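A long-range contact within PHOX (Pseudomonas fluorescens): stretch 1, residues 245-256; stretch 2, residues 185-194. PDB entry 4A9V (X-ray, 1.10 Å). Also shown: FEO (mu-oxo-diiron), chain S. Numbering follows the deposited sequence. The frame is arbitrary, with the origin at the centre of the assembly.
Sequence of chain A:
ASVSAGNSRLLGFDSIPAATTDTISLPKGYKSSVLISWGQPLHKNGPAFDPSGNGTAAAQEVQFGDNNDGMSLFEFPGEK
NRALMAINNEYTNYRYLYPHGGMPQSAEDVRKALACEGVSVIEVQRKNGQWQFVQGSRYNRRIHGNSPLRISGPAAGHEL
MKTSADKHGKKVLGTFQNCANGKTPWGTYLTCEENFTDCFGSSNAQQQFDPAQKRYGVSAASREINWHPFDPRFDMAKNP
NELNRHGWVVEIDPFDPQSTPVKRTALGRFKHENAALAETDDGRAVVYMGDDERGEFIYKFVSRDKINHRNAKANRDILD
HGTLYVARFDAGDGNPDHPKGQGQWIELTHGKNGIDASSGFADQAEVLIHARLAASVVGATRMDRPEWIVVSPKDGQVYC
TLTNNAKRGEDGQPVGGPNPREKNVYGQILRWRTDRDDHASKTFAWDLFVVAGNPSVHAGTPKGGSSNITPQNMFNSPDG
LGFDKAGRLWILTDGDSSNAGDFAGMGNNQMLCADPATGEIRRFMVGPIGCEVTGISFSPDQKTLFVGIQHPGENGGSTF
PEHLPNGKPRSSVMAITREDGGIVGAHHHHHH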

# COMPACT_ATOMS: atom_id res chain seq x y z
N ARG A 245 3.38 -2.99 18.62
CA ARG A 245 4.65 -2.51 18.08
C ARG A 245 4.71 -2.67 16.56
O ARG A 245 5.75 -2.41 15.94
CB ARG A 245 5.80 -3.22 18.79
CG ARG A 245 5.94 -2.77 20.24
CD ARG A 245 6.34 -3.88 21.20
NE ARG A 245 7.60 -4.52 20.84
CZ ARG A 245 8.80 -4.02 21.13
NH1 ARG A 245 8.91 -2.88 21.80
NH2 ARG A 245 9.89 -4.67 20.74
N HIS A 246 3.55 -2.95 15.97
CA HIS A 246 3.36 -3.06 14.53
C HIS A 246 2.04 -2.44 14.17
O HIS A 246 1.19 -2.19 15.04
CB HIS A 246 3.41 -4.53 14.10
CG HIS A 246 4.68 -5.22 14.51
ND1 HIS A 246 5.84 -5.08 13.81
CD2 HIS A 246 5.01 -5.89 15.68
CE1 HIS A 246 6.83 -5.68 14.49
NE2 HIS A 246 6.33 -6.16 15.64
N GLY A 247 1.86 -2.13 12.89
CA GLY A 247 0.74 -1.31 12.42
C GLY A 247 1.08 0.17 12.31
O GLY A 247 0.19 1.02 12.44
N TRP A 248 2.34 0.48 12.01
CA TRP A 248 2.82 1.85 11.94
C TRP A 248 3.37 2.17 10.57
O TRP A 248 3.63 1.28 9.76
CB TRP A 248 3.92 2.06 12.98
CG TRP A 248 3.50 1.70 14.39
CD1 TRP A 248 3.79 0.53 15.08
CD2 TRP A 248 2.71 2.52 15.31
NE1 TRP A 248 3.23 0.57 16.34
CE2 TRP A 248 2.60 1.75 16.54
CE3 TRP A 248 2.13 3.78 15.24
CZ2 TRP A 248 1.98 2.27 17.66
CZ3 TRP A 248 1.47 4.27 16.36
CH2 TRP A 248 1.41 3.54 17.55
N VAL A 249 3.52 3.46 10.31
CA VAL A 249 4.31 3.96 9.20
C VAL A 249 5.77 4.02 9.64
O VAL A 249 6.08 4.53 10.72
CB VAL A 249 3.82 5.35 8.77
CG1 VAL A 249 4.66 5.87 7.61
CG2 VAL A 249 2.36 5.29 8.38
N VAL A 250 6.64 3.48 8.81
CA VAL A 250 8.06 3.35 9.12
C VAL A 250 8.87 4.15 8.11
O VAL A 250 8.66 4.04 6.90
CB VAL A 250 8.48 1.87 9.07
CG1 VAL A 250 9.95 1.72 9.43
CG2 VAL A 250 7.61 1.03 9.99
N GLU A 251 9.76 5.00 8.60
CA GLU A 251 10.57 5.88 7.76
C GLU A 251 11.98 5.31 7.59
O GLU A 251 12.64 4.93 8.56
CB GLU A 251 10.63 7.28 8.38
CG GLU A 251 11.31 8.31 7.49
CD GLU A 251 11.21 9.74 7.99
OE1 GLU A 251 10.76 9.95 9.14
OE2 GLU A 251 11.67 10.64 7.26
N ILE A 252 12.39 5.21 6.33
CA ILE A 252 13.66 4.63 5.91
C ILE A 252 14.44 5.65 5.08
O ILE A 252 13.88 6.29 4.20
CB ILE A 252 13.39 3.37 5.04
CG1 ILE A 252 12.74 2.26 5.88
CG2 ILE A 252 14.67 2.87 4.37
CD1 ILE A 252 12.04 1.19 5.06
N ASP A 253 15.74 5.75 5.34
CA ASP A 253 16.63 6.55 4.52
C ASP A 253 17.36 5.66 3.53
O ASP A 253 18.31 4.98 3.90
CB ASP A 253 17.63 7.29 5.40
CG ASP A 253 18.56 8.20 4.61
OD1 ASP A 253 18.48 8.20 3.36
OD2 ASP A 253 19.39 8.90 5.23
N PRO A 254 16.91 5.65 2.26
CA PRO A 254 17.53 4.72 1.32
C PRO A 254 18.98 5.09 0.98
O PRO A 254 19.71 4.25 0.46
CB PRO A 254 16.64 4.84 0.08
CG PRO A 254 16.08 6.22 0.15
CD PRO A 254 15.89 6.50 1.62
N PHE A 255 19.37 6.33 1.23
CA PHE A 255 20.73 6.77 0.92
C PHE A 255 21.73 6.52 2.05
O PHE A 255 22.91 6.83 1.90
CB PHE A 255 20.74 8.24 0.51
CG PHE A 255 20.10 8.49 -0.83
CD1 PHE A 255 20.82 8.32 -2.00
CD2 PHE A 255 18.76 8.83 -0.92
CE1 PHE A 255 20.23 8.50 -3.23
CE2 PHE A 255 18.16 9.01 -2.15
CZ PHE A 255 18.89 8.83 -3.31
N ASP A 256 21.28 5.91 3.14
CA ASP A 256 22.18 5.54 4.23
C ASP A 256 21.97 4.08 4.61
O ASP A 256 21.07 3.75 5.37
CB ASP A 256 21.93 6.42 5.46
CG ASP A 256 22.87 6.09 6.61
OD1 ASP A 256 23.69 5.16 6.47
OD2 ASP A 256 22.72 6.72 7.69
FE1 FEO S . -1.87 -4.62 1.05
FE2 FEO S . -4.96 -3.04 1.20
O FEO S . -3.56 -4.01 0.29
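Stretch 2 (185-194) PWGTYLTCEE

Stretch 2 lies alongside stretch 1 as an antiparallel neighbour in a β-sheet. Its strand, Tyr189 to Glu193, runs at 152° to the strand that ends at Ile252, and the two axes approach to 4.6 Å. As stretch 1 is followed forward, its partners therefore descend from Glu193 to Gly187.

The walk begins at a carboxylate. Glu193, whose CA-to-CB bond points toward stretch 1, extends its side chain (chi1 m, chi2 t) so that Glu193 OE1 lies 3.3 Å from His246 CA. Glu193 OE1 also accepts a weak hydrogen bond from Gly247 N at 2.8 Å and a straighter one from Trp248 N at 3.0 Å, so one buried carboxylate oxygen serves two successive backbone amides. Gly247 has phi/psi of 94/31, where a CB would be jammed against the preceding carbonyl oxygen; glycine fits here. The CA-to-CB bond of Trp248 points away from stretch 2 overall, although Trp248 CB still lies 4.0 Å from Glu193 OE1, and its backbone joins the ladder: Glu193 N donates to Trp248 O at 3.2 Å.

Across the pairs that follow, up to Ile252 and Tyr189, both chains are extended and the pairs alternate. Val249 faces Cys192 in a non-hydrogen-bonded pair, CA to CA 4.7 Å; its branched side chain suits a buried strand, with Val249 CG1 3.8 Å from Leu190 CB and Val249 CG2 4.3 Å from Cys192 SG. Val250 and Thr191 form a hydrogen-bonded pair: Val250 N to Thr191 O is 2.8 Å and Thr191 N to Val250 O 2.9 Å. Both residues are β-branched, a shape that favours extended backbone, and Val250 CB lies 3.7 Å from Thr191 CG2.

Glu251 pairs with Leu190 on the same face as Val249 and Cys192. Glu251 CB packs 3.8 Å from Leu190 CD2, while the extended chain (chi1 and chi2 both t) carries Glu251 OE2 to two donors, Trp186 NE1 at 2.9 Å and Thr188 OG1 at 2.7 Å. Glutamate thus combines an aliphatic stem with a buried acceptor. Ile252 returns to the face of Val250 and pairs with Tyr189: Ile252 N to Tyr189 O and Tyr189 N to Ile252 O are both 2.8 Å. Ile252 CD1 meets the edge of the tyrosine ring, 4.2 Å from Tyr189 CD2.

Beyond the strand, Asp253 opens a type I turn ending at Asp256. Asp253 OD1 accepts from Phe255 N at 3.0 Å, and a water bridges Asp253 OD1 to Gly187 O. Pro254, with phi of -68° fitting the turn, sets Pro254 CD 3.6 Å from Gly187 O.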

# COMPACT_ATOMS: atom_id res chain seq x y z
N PRO A 185 9.70 14.74 0.71
CA PRO A 185 10.53 15.71 0.01
C PRO A 185 11.86 15.95 0.71
O PRO A 185 12.69 16.68 0.18
CB PRO A 185 9.67 16.98 -0.00
CG PRO A 185 8.68 16.80 1.08
CD PRO A 185 8.43 15.32 1.17
N TRP A 186 12.10 15.29 1.85
CA TRP A 186 13.42 15.32 2.48
C TRP A 186 14.16 14.02 2.29
O TRP A 186 15.13 13.75 3.00
CB TRP A 186 13.32 15.69 3.96
CG TRP A 186 12.34 14.86 4.76
CD1 TRP A 186 12.62 13.74 5.54
CD2 TRP A 186 10.90 15.10 4.92
NE1 TRP A 186 11.47 13.26 6.12
CE2 TRP A 186 10.40 14.04 5.79
CE3 TRP A 186 10.02 16.06 4.46
CZ2 TRP A 186 9.06 13.91 6.08
CZ3 TRP A 186 8.67 15.93 4.78
CH2 TRP A 186 8.20 14.89 5.58
N GLY A 187 13.84 13.30 1.22
CA GLY A 187 14.70 12.23 0.73
C GLY A 187 14.57 10.92 1.49
O GLY A 187 15.49 10.11 1.48
N THR A 188 13.40 10.67 2.06
CA THR A 188 13.15 9.42 2.75
C THR A 188 11.92 8.69 2.23
O THR A 188 11.11 9.24 1.48
CB THR A 188 13.05 9.61 4.27
OG1 THR A 188 11.88 10.37 4.57
CG2 THR A 188 14.30 10.28 4.84
N TYR A 189 11.85 7.42 2.60
CA TYR A 189 10.81 6.51 2.14
C TYR A 189 9.93 6.14 3.33
O TYR A 189 10.44 5.85 4.42
CB TYR A 189 11.48 5.24 1.60
CG TYR A 189 10.52 4.21 1.06
CD1 TYR A 189 9.79 4.47 -0.09
CD2 TYR A 189 10.40 2.95 1.63
CE1 TYR A 189 8.94 3.53 -0.63
CE2 TYR A 189 9.55 1.99 1.10
CZ TYR A 189 8.84 2.28 -0.05
OH TYR A 189 8.00 1.36 -0.63
N LEU A 190 8.62 6.13 3.12
CA LEU A 190 7.69 5.63 4.12
C LEU A 190 7.12 4.30 3.66
O LEU A 190 6.68 4.16 2.51
CB LEU A 190 6.54 6.62 4.34
CG LEU A 190 6.94 8.05 4.71
CD1 LEU A 190 5.71 8.92 4.94
CD2 LEU A 190 7.87 8.10 5.92
N THR A 191 7.20 3.31 4.55
CA THR A 191 6.59 2.02 4.31
C THR A 191 5.50 1.77 5.34
O THR A 191 5.61 2.18 6.50
CB THR A 191 7.64 0.88 4.28
OG1 THR A 191 6.99 -0.32 3.85
CG2 THR A 191 8.26 0.64 5.64
N CYS A 192 4.42 1.13 4.91
CA CYS A 192 3.18 1.07 5.67
C CYS A 192 2.86 -0.37 6.06
O CYS A 192 2.73 -1.23 5.20
CB CYS A 192 2.05 1.62 4.81
SG CYS A 192 2.18 3.40 4.57
N GLU A 193 2.73 -0.62 7.36
CA GLU A 193 2.37 -1.94 7.87
C GLU A 193 0.85 -2.08 7.87
O GLU A 193 0.16 -1.32 8.54
CB GLU A 193 2.92 -2.11 9.29
CG GLU A 193 4.44 -2.07 9.33
CD GLU A 193 5.06 -1.92 10.71
OE1 GLU A 193 4.35 -1.67 11.71
OE2 GLU A 193 6.30 -2.05 10.78
N GLU A 194 0.35 -3.04 7.09
CA GLU A 194 -1.09 -3.18 6.86
C GLU A 194 -1.65 -4.37 7.66
O GLU A 194 -2.01 -4.20 8.82
CB GLU A 194 -1.40 -3.28 5.35
CG GLU A 194 -2.89 -3.35 5.04
CD GLU A 194 -3.18 -3.76 3.61
OE1 GLU A 194 -2.37 -4.51 3.03
OE2 GLU A 194 -4.26 -3.39 3.11
O HOH W 1 18.07 10.64 2.12
O HOH W 2 -1.33 -4.89 -1.02
O HOH W 3 -3.01 -6.58 0.91